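L-threonine 3-dehydrogenase (Clostridioides difficile, PDB 7OL1) probably oxidises L-threonine at its hydroxyl-bearing C3 with NAD+, as a member of the NAD(P)-dependent epimerase/dehydratase family. Local coordinates at residues V75-K78 against N79-F82; N115-G118 against L119-G122; M265-P269 against E270-D274. One frame throughout, in Å; residues are numbered along the deposited sequence.

Contact 1: residues V75-K78 against N79-F82; sequences VTDK and NRFF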
ATOM      1  N   VAL A  75     -16.043 -11.164   7.459  1.00 48.89           N
ATOM      2  CA  VAL A  75     -14.804 -10.657   8.113  1.00 44.65           C
ATOM      3  C   VAL A  75     -14.882  -9.135   8.240  1.00 40.93           C
ATOM      4  O   VAL A  75     -14.118  -8.585   9.058  1.00 38.26           O
ATOM      5  CB  VAL A  75     -13.555 -11.108   7.348  1.00 51.08           C
ATOM      6  CG1 VAL A  75     -13.356 -12.609   7.485  1.00 51.65           C
ATOM      7  CG2 VAL A  75     -13.608 -10.685   5.874  1.00 49.62           C
ATOM      8  N   THR A  76     -15.780  -8.461   7.525  1.00 38.88           N
ATOM      9  CA  THR A  76     -15.854  -6.975   7.623  1.00 45.85           C
ATOM     10  C   THR A  76     -16.607  -6.541   8.872  1.00 45.39           C
ATOM     11  O   THR A  76     -16.676  -5.339   9.071  1.00 48.14           O
ATOM     12  CB  THR A  76     -16.539  -6.325   6.421  1.00 46.90           C
ATOM     13  OG1 THR A  76     -17.901  -6.711   6.483  1.00 46.93           O
ATOM     14  CG2 THR A  76     -15.951  -6.765   5.102  1.00 48.77           C
ATOM     15  N   ASP A  77     -17.180  -7.486   9.626  1.00 50.15           N
ATOM     16  CA  ASP A  77     -17.789  -7.269  10.967  1.00 51.34           C
ATOM     17  C   ASP A  77     -16.768  -7.639  12.064  1.00 47.67           C
ATOM     18  O   ASP A  77     -16.610  -8.834  12.370  1.00 42.56           O
ATOM     19  CB  ASP A  77     -19.094  -8.063  11.018  1.00 54.82           C
ATOM     20  CG  ASP A  77     -19.900  -8.000  12.308  1.00 60.47           C
ATOM     21  OD1 ASP A  77     -19.550  -7.180  13.240  1.00 63.91           O
ATOM     22  OD2 ASP A  77     -20.873  -8.793  12.374  1.00 60.63           O
ATOM     23  N   LYS A  78     -16.069  -6.658  12.632  1.00 43.66           N
ATOM     24  CA  LYS A  78     -14.991  -6.953  13.606  1.00 48.16           C
ATOM     25  C   LYS A  78     -15.608  -7.803  14.720  1.00 54.65           C
ATOM     26  O   LYS A  78     -15.093  -8.924  15.045  1.00 46.77           O
ATOM     27  CB  LYS A  78     -14.382  -5.654  14.146  1.00 52.15           C
ATOM     28  CG  LYS A  78     -12.994  -5.773  14.770  1.00 56.34           C
ATOM     29  CD  LYS A  78     -12.431  -4.439  15.233  1.00 69.50           C
ATOM     30  CE  LYS A  78     -11.758  -4.548  16.590  1.00 89.52           C
ATOM     31  NZ  LYS A  78     -10.705  -3.514  16.778  1.00 99.84           N
ATOM     32  N   ASN A  79     -16.722  -7.299  15.248  1.00 62.73           N
ATOM     33  CA  ASN A  79     -17.429  -7.910  16.395  1.00 55.80           C
ATOM     34  C   ASN A  79     -17.617  -9.412  16.160  1.00 50.77           C
ATOM     35  O   ASN A  79     -17.183 -10.216  17.035  1.00 47.27           O
ATOM     36  CB  ASN A  79     -18.782  -7.251  16.640  1.00 65.36           C
ATOM     37  CG  ASN A  79     -19.368  -7.767  17.928  1.00 56.72           C
ATOM     38  OD1 ASN A  79     -20.216  -8.661  17.919  1.00 53.68           O
ATOM     39  ND2 ASN A  79     -18.776  -7.328  19.021  1.00 57.86           N
ATOM     40  N   ARG A  80     -18.238  -9.802  15.044  1.00 45.99           N
ATOM     41  CA  ARG A  80     -18.615 -11.234  14.854  1.00 52.03           C
ATOM     42  C   ARG A  80     -17.324 -12.036  14.630  1.00 55.75           C
ATOM     43  O   ARG A  80     -17.217 -13.154  15.181  1.00 57.60           O
ATOM     44  CB  ARG A  80     -19.661 -11.417  13.753  1.00 45.35           C
ATOM     45  CG  ARG A  80     -19.767 -12.847  13.254  1.00 55.55           C
ATOM     46  CD  ARG A  80     -20.973 -13.706  13.615  1.00 55.51           C
ATOM     47  NE  ARG A  80     -20.987 -13.963  15.033  1.00 51.86           N
ATOM     48  CZ  ARG A  80     -21.315 -15.112  15.641  1.00 49.89           C
ATOM     49  NH1 ARG A  80     -21.645 -16.215  14.981  1.00 41.62           N
ATOM     50  NH2 ARG A  80     -21.281 -15.131  16.960  1.00 50.71           N
ATOM     51  N   PHE A  81     -16.366 -11.471  13.892  1.00 51.99           N
ATOM     52  CA  PHE A  81     -15.042 -12.090  13.628  1.00 48.97           C
ATOM     53  C   PHE A  81     -14.432 -12.433  14.979  1.00 43.36           C
ATOM     54  O   PHE A  81     -14.020 -13.607  15.195  1.00 39.08           O
ATOM     55  CB  PHE A  81     -14.167 -11.117  12.832  1.00 55.28           C
ATOM     56  CG  PHE A  81     -12.952 -11.659  12.119  1.00 55.24           C
ATOM     57  CD1 PHE A  81     -12.291 -12.798  12.546  1.00 53.29           C
ATOM     58  CD2 PHE A  81     -12.423 -10.958  11.044  1.00 56.37           C
ATOM     59  CE1 PHE A  81     -11.175 -13.254  11.874  1.00 49.43           C
ATOM     60  CE2 PHE A  81     -11.297 -11.408  10.388  1.00 48.13           C
ATOM     61  CZ  PHE A  81     -10.683 -12.556  10.805  1.00 49.63           C
ATOM     62  N   PHE A  82     -14.420 -11.457  15.886  1.00 42.43           N
ATOM     63  CA  PHE A  82     -13.853 -11.622  17.254  1.00 49.66           C
ATOM     64  C   PHE A  82     -14.635 -12.699  18.014  1.00 54.32           C
ATOM     65  O   PHE A  82     -14.024 -13.506  18.728  1.00 55.48           O
ATOM     66  CB  PHE A  82     -13.921 -10.297  18.003  1.00 52.42           C
ATOM     67  CG  PHE A  82     -13.427 -10.324  19.423  1.00 61.10           C
ATOM     68  CD1 PHE A  82     -12.084 -10.498  19.706  1.00 68.83           C
ATOM     69  CD2 PHE A  82     -14.292 -10.079  20.481  1.00 66.96           C
ATOM     70  CE1 PHE A  82     -11.626 -10.474  21.020  1.00 74.06           C
ATOM     71  CE2 PHE A  82     -13.831 -10.049  21.787  1.00 66.41           C
ATOM     72  CZ  PHE A  82     -12.499 -10.261  22.058  1.00 67.53           C
TER
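F81 reaches back along the chain to V75, and its side chain can be traced outward from the helix. CB sits over the first turn, 3.3 Å from K78 O and 3.4 Å from D77 O. Rotation about the bond between CA and CB puts CG anti to the backbone N (chi1 -163°), which carries the phenyl group alongside the V75 side chain, the two pointing the same way. CD2 then comes to 3.5 Å from V75 O, a carbonyl oxygen lying at the ring edge near its plane. One atom further out, CE2 touches V75 CG1 at 3.8 Å, an apolar contact. L26 and T28 of strand 25-28 and I125 of helix 108-129 also touch the F81 side chain.

Residues 75-77 lead from strand 69-72 into helix 78-87, the connecting helix of a right-handed beta-alpha-beta crossover in the Rossmann-type sheet. D77 is the N-cap. Its OD1 accepts R80 N in a weak capping bond of 3.4 Å, while OD2 lies 3.2 Å from R80 CB. The guanidinium end of R80 leads elsewhere, to a salt bridge with E83. Regular helical bonding starts directly at the cap: F81 N donates to D77 O at 3.1 Å, and F82 N donates to K78 O at 2.8 Å.

Contact 2: residues N115-G118 against L119-G122; sequences NMNG and LING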
ATOM      1  N   ASN A 115     -11.107  -6.639   1.283  1.00 53.13           N
ATOM      2  CA  ASN A 115      -9.689  -7.104   1.314  1.00 51.85           C
ATOM      3  C   ASN A 115      -8.959  -6.338   2.411  1.00 48.90           C
ATOM      4  O   ASN A 115      -8.074  -6.943   3.047  1.00 59.42           O
ATOM      5  CB  ASN A 115      -8.981  -7.016  -0.042  1.00 54.49           C
ATOM      6  CG  ASN A 115      -9.573  -7.939  -1.093  1.00 58.41           C
ATOM      7  OD1 ASN A 115     -10.564  -8.616  -0.847  1.00 56.19           O
ATOM      8  ND2 ASN A 115      -8.986  -7.967  -2.280  1.00 58.26           N
ATOM      9  N   MET A 116      -9.374  -5.098   2.671  1.00 42.61           N
ATOM     10  CA  MET A 116      -8.659  -4.205   3.617  1.00 44.66           C
ATOM     11  C   MET A 116      -9.383  -4.127   4.973  1.00 46.92           C
ATOM     12  O   MET A 116      -8.699  -4.277   5.988  1.00 51.40           O
ATOM     13  CB  MET A 116      -8.470  -2.833   2.968  1.00 43.96           C
ATOM     14  CG  MET A 116      -7.752  -2.931   1.621  1.00 49.35           C
ATOM     15  SD  MET A 116      -6.108  -3.764   1.718  1.00 52.11           S
ATOM     16  CE  MET A 116      -5.363  -2.719   2.968  1.00 41.66           C
ATOM     17  N   ASN A 117     -10.707  -3.962   5.023  1.00 46.90           N
ATOM     18  CA  ASN A 117     -11.413  -3.920   6.326  1.00 46.11           C
ATOM     19  C   ASN A 117     -11.403  -5.342   6.886  1.00 46.65           C
ATOM     20  O   ASN A 117     -11.209  -5.519   8.137  1.00 41.24           O
ATOM     21  CB  ASN A 117     -12.789  -3.263   6.234  1.00 46.61           C
ATOM     22  CG  ASN A 117     -12.663  -1.817   5.784  1.00 56.20           C
ATOM     23  OD1 ASN A 117     -11.820  -1.035   6.265  1.00 55.95           O
ATOM     24  ND2 ASN A 117     -13.502  -1.459   4.832  1.00 55.09           N
ATOM     25  N   GLY A 118     -11.550  -6.343   6.022  1.00 41.70           N
ATOM     26  CA  GLY A 118     -11.442  -7.735   6.512  1.00 45.00           C
ATOM     27  C   GLY A 118     -10.100  -7.932   7.205  1.00 50.66           C
ATOM     28  O   GLY A 118     -10.083  -8.407   8.346  1.00 47.31           O
ATOM     29  N   LEU A 119      -9.018  -7.483   6.555  1.00 54.02           N
ATOM     30  CA  LEU A 119      -7.624  -7.707   6.994  1.00 49.34           C
ATOM     31  C   LEU A 119      -7.388  -6.933   8.283  1.00 49.34           C
ATOM     32  O   LEU A 119      -6.935  -7.542   9.280  1.00 52.93           O
ATOM     33  CB  LEU A 119      -6.666  -7.242   5.900  1.00 51.83           C
ATOM     34  CG  LEU A 119      -5.181  -7.346   6.240  1.00 53.56           C
ATOM     35  CD1 LEU A 119      -4.852  -8.738   6.732  1.00 55.52           C
ATOM     36  CD2 LEU A 119      -4.309  -7.000   5.039  1.00 57.76           C
ATOM     37  N   ILE A 120      -7.653  -5.634   8.275  1.00 44.46           N
ATOM     38  CA  ILE A 120      -7.379  -4.792   9.481  1.00 49.67           C
ATOM     39  C   ILE A 120      -8.174  -5.349  10.667  1.00 46.24           C
ATOM     40  O   ILE A 120      -7.693  -5.270  11.793  1.00 46.23           O
ATOM     41  CB  ILE A 120      -7.650  -3.299   9.208  1.00 58.44           C
ATOM     42  CG1 ILE A 120      -7.236  -2.422  10.383  1.00 59.33           C
ATOM     43  CG2 ILE A 120      -9.084  -3.035   8.821  1.00 68.03           C
ATOM     44  CD1 ILE A 120      -6.189  -1.425   9.972  1.00 68.37           C
ATOM     45  N   ASN A 121      -9.333  -5.953  10.424  1.00 46.40           N
ATOM     46  CA  ASN A 121     -10.176  -6.491  11.512  1.00 44.87           C
ATOM     47  C   ASN A 121      -9.410  -7.670  12.101  1.00 47.69           C
ATOM     48  O   ASN A 121      -9.175  -7.709  13.325  1.00 54.94           O
ATOM     49  CB  ASN A 121     -11.579  -6.848  11.009  1.00 46.80           C
ATOM     50  CG  ASN A 121     -12.514  -5.661  10.810  1.00 46.26           C
ATOM     51  OD1 ASN A 121     -12.266  -4.528  11.264  1.00 42.02           O
ATOM     52  ND2 ASN A 121     -13.604  -5.924  10.102  1.00 44.25           N
ATOM     53  N   GLY A 122      -9.024  -8.604  11.241  1.00 52.10           N
ATOM     54  CA  GLY A 122      -8.239  -9.786  11.642  1.00 49.42           C
ATOM     55  C   GLY A 122      -6.954  -9.400  12.362  1.00 50.02           C
ATOM     56  O   GLY A 122      -6.540 -10.142  13.267  1.00 52.36           O
TER
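L119 begins the second turn by setting its CB 3.2 Å from N115 O, within helix 108-129, a long helix beside the parallel sheet of the Rossmann-type domain. The backbone has a wider, pi-type turn at 115-117, before the bonding described here settles into mainly i to i+4 pairs, with one weak i to i+3 branch. From CB, the CG of L119 runs anti to the backbone N, and the side chain packs on F133 and T135 of strand 132-138 and on C174 of helix 162-181.

I120 follows on another side of the helix. Its N-H meets M116 O at 2.9 Å, and the bond is almost straight at 175°. The methyl CG2 is the branch that stays by the preceding turn, close to the carbonyls of M116 and N117, whereas the far end of the side chain leads away. M116 packs on W112 and I120 on L109 of the second subunit, so this face of the helix belongs to the dimer interface.

N121 divides its backbone N-H between two carbonyls: N117 O at 3.0 Å, with a bent angle of 143°, and G118 O in a weak bond. Its side-chain amide passes near N117 O, but the angle there is too poor for a bond; ND2 instead donates to V75 O. The amide of N117 likewise looks elsewhere, its ND2 bonding N113 OD1.

G122 stands one turn after another glycine, G118, so no side chain stands at either end of the last backbone bond. There G122 N donates to G118 O over 3.1 Å, at 171°.

Contact 3: residues M265-P269 against E270-D274; sequences MSFSP and EEIAD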
ATOM      1  N   MET A 265       7.813 -23.563 -10.621  1.00 69.34           N
ATOM      2  CA  MET A 265       7.947 -23.663 -12.095  1.00 74.93           C
ATOM      3  C   MET A 265       7.501 -22.342 -12.750  1.00 72.25           C
ATOM      4  O   MET A 265       6.759 -21.602 -12.106  1.00 75.91           O
ATOM      5  CB  MET A 265       7.179 -24.881 -12.655  1.00 75.91           C
ATOM      6  CG  MET A 265       5.701 -25.019 -12.278  1.00 87.90           C
ATOM      7  SD  MET A 265       4.930 -26.704 -12.508  1.00 83.95           S
ATOM      8  CE  MET A 265       5.585 -27.571 -11.090  1.00 80.86           C
ATOM      9  N   SER A 266       8.087 -22.018 -13.912  1.00 69.12           N
ATOM     10  CA  SER A 266       7.582 -21.092 -14.961  1.00 68.91           C
ATOM     11  C   SER A 266       7.350 -21.898 -16.237  1.00 74.01           C
ATOM     12  O   SER A 266       8.148 -22.802 -16.501  1.00 69.92           O
ATOM     13  CB  SER A 266       8.538 -19.967 -15.265  1.00 67.09           C
ATOM     14  OG  SER A 266       9.082 -19.427 -14.075  1.00 82.53           O
ATOM     15  N   PHE A 267       6.327 -21.566 -17.022  1.00 73.76           N
ATOM     16  CA  PHE A 267       6.096 -22.227 -18.321  1.00 75.57           C
ATOM     17  C   PHE A 267       5.060 -21.492 -19.183  1.00 92.06           C
ATOM     18  O   PHE A 267       4.075 -20.832 -18.718  1.00 93.64           O
ATOM     19  CB  PHE A 267       5.785 -23.709 -18.108  1.00 80.58           C
ATOM     20  CG  PHE A 267       4.625 -24.051 -17.207  1.00 82.59           C
ATOM     21  CD1 PHE A 267       3.321 -23.777 -17.602  1.00 82.21           C
ATOM     22  CD2 PHE A 267       4.835 -24.728 -16.010  1.00 81.41           C
ATOM     23  CE1 PHE A 267       2.251 -24.120 -16.793  1.00 82.08           C
ATOM     24  CE2 PHE A 267       3.761 -25.088 -15.213  1.00 80.08           C
ATOM     25  CZ  PHE A 267       2.474 -24.785 -15.608  1.00 88.61           C
ATOM     26  N   SER A 268       5.342 -21.596 -20.478  1.00103.35           N
ATOM     27  CA  SER A 268       4.499 -21.136 -21.600  1.00 99.49           C
ATOM     28  C   SER A 268       3.508 -22.243 -21.909  1.00 90.75           C
ATOM     29  O   SER A 268       3.794 -23.407 -21.652  1.00 80.81           O
ATOM     30  CB  SER A 268       5.352 -20.819 -22.792  1.00115.55           C
ATOM     31  OG  SER A 268       6.063 -21.977 -23.220  1.00118.50           O
ATOM     32  N   PRO A 269       2.335 -21.915 -22.483  1.00 96.72           N
ATOM     33  CA  PRO A 269       1.314 -22.923 -22.786  1.00109.54           C
ATOM     34  C   PRO A 269       1.858 -24.131 -23.569  1.00112.31           C
ATOM     35  O   PRO A 269       1.430 -25.265 -23.363  1.00110.91           O
ATOM     36  CB  PRO A 269       0.315 -22.124 -23.639  1.00113.42           C
ATOM     37  CG  PRO A 269       0.447 -20.695 -23.147  1.00 99.21           C
ATOM     38  CD  PRO A 269       1.922 -20.549 -22.844  1.00 99.96           C
ATOM     39  N   GLU A 270       2.802 -23.846 -24.455  1.00115.37           N
ATOM     40  CA  GLU A 270       3.404 -24.841 -25.371  1.00120.58           C
ATOM     41  C   GLU A 270       4.259 -25.831 -24.544  1.00107.46           C
ATOM     42  O   GLU A 270       4.282 -27.012 -24.927  1.00109.21           O
ATOM     43  CB  GLU A 270       4.015 -24.046 -26.539  1.00131.40           C
ATOM     44  CG  GLU A 270       5.496 -24.266 -26.776  1.00143.83           C
ATOM     45  CD  GLU A 270       6.339 -23.167 -26.143  1.00148.09           C
ATOM     46  OE1 GLU A 270       5.883 -21.982 -26.159  1.00126.34           O
ATOM     47  OE2 GLU A 270       7.431 -23.494 -25.624  1.00171.89           O
ATOM     48  N   GLU A 271       4.869 -25.430 -23.419  1.00102.93           N
ATOM     49  CA  GLU A 271       5.717 -26.337 -22.582  1.00107.28           C
ATOM     50  C   GLU A 271       4.828 -27.346 -21.829  1.00113.43           C
ATOM     51  O   GLU A 271       5.332 -28.466 -21.586  1.00107.10           O
ATOM     52  CB  GLU A 271       6.594 -25.591 -21.559  1.00109.07           C
ATOM     53  CG  GLU A 271       7.935 -25.061 -22.072  1.00103.73           C
ATOM     54  CD  GLU A 271       8.553 -23.907 -21.269  1.00110.18           C
ATOM     55  OE1 GLU A 271       8.140 -22.731 -21.468  1.00102.99           O
ATOM     56  OE2 GLU A 271       9.461 -24.166 -20.441  1.00103.13           O
ATOM     57  N   ILE A 272       3.592 -26.979 -21.434  1.00123.67           N
ATOM     58  CA  ILE A 272       2.648 -27.907 -20.722  1.00132.03           C
ATOM     59  C   ILE A 272       2.228 -28.961 -21.746  1.00136.87           C
ATOM     60  O   ILE A 272       2.452 -30.169 -21.488  1.00137.04           O
ATOM     61  CB  ILE A 272       1.386 -27.252 -20.101  1.00126.49           C
ATOM     62  CG1 ILE A 272       1.526 -25.762 -19.818  1.00138.07           C
ATOM     63  CG2 ILE A 272       0.935 -27.989 -18.840  1.00121.84           C
ATOM     64  CD1 ILE A 272       0.326 -25.203 -19.100  1.00155.16           C
ATOM     65  N   ALA A 273       1.644 -28.500 -22.859  1.00122.44           N
ATOM     66  CA  ALA A 273       1.294 -29.317 -24.041  1.00114.97           C
ATOM     67  C   ALA A 273       2.298 -30.469 -24.174  1.00120.95           C
ATOM     68  O   ALA A 273       1.861 -31.631 -24.079  1.00133.51           O
ATOM     69  CB  ALA A 273       1.275 -28.449 -25.270  1.00109.06           C
ATOM     70  N   ASP A 274       3.592 -30.149 -24.326  1.00117.00           N
ATOM     71  CA  ASP A 274       4.707 -31.121 -24.534  1.00128.49           C
ATOM     72  C   ASP A 274       4.787 -32.116 -23.366  1.00123.76           C
ATOM     73  O   ASP A 274       5.187 -33.279 -23.613  1.00128.25           O
ATOM     74  CB  ASP A 274       6.064 -30.422 -24.706  1.00135.29           C
ATOM     75  CG  ASP A 274       6.215 -29.603 -25.982  1.00130.94           C
ATOM     76  OD1 ASP A 274       5.226 -29.479 -26.739  1.00118.85           O
ATOM     77  OD2 ASP A 274       7.328 -29.089 -26.214  1.00113.77           O
TER
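S268, P269 and I272 carry most of this contact, S268 through its hydrogen bonds to E271 at the start of helix 269-277. As the N-cap residue, S268 engages one carboxylate oxygen with two donors. Its N meets E271 OE1 at 3.2 Å in a straight approach of 171°, coming from well above the carboxylate plane. Its OG donates to the same OE1 at 2.8 Å, this time on the anti lone pair. The hydroxyl is placed there by chi1 of 61°, which sets OG between the backbone N and the carbonyl carbon. The bond from the N-cap N-H to the side chain three residues on is one half of a capping box. In place of the other half, E271 N donates to S268 O at 2.9 Å, from above the carbonyl plane.

P269 is the first residue of the helix, a place where the absent N-H costs no helical bond. Its bond from CA to CB points away from segment 270-274, although CB itself stays close to E270 N; the side chain touches Y207 and Y287. P269 O accepts A273 N at 3.3 Å and, weakly, I272 N.

The I272 and F267 side chains pack together, crossing at a slant; their exact spacing is doubtful in this model. L321 and Y207 touch both. The chain passes from strand 265-266 into a helix bordered by helices 207-217 and 321-334 and strand 284-287.

E270 OE1 approaches S268 OG closely and takes a weak hydrogen bond from G228 N. The two S268 donors and the helix start would favour a negatively charged E271, while the nearby E270 carboxylate would partly offset this.

How the contacts relate
Contacts 1, 2 and 3 follow one another along the chain. Contacts 1 and 2 are neighbours, with centres 9 Å apart on the same side of the chain's centre. They join the start of helix 78-87 to the middle of helix 108-129, and F81 CE2 packs on G122 CA at 3.7 Å; both helices pack against the parallel part of the Rossmann-type sheet. Contact 3 lies on the opposite side of the chain's centre, its centre 42 Å from contact 1 and 36 Å from contact 2, where strand 265-266 leads into helix 269-277. Of the three, contact 2 alone reaches the second subunit, so helix 108-129 both packs on the sheet and contributes to the dimer interface.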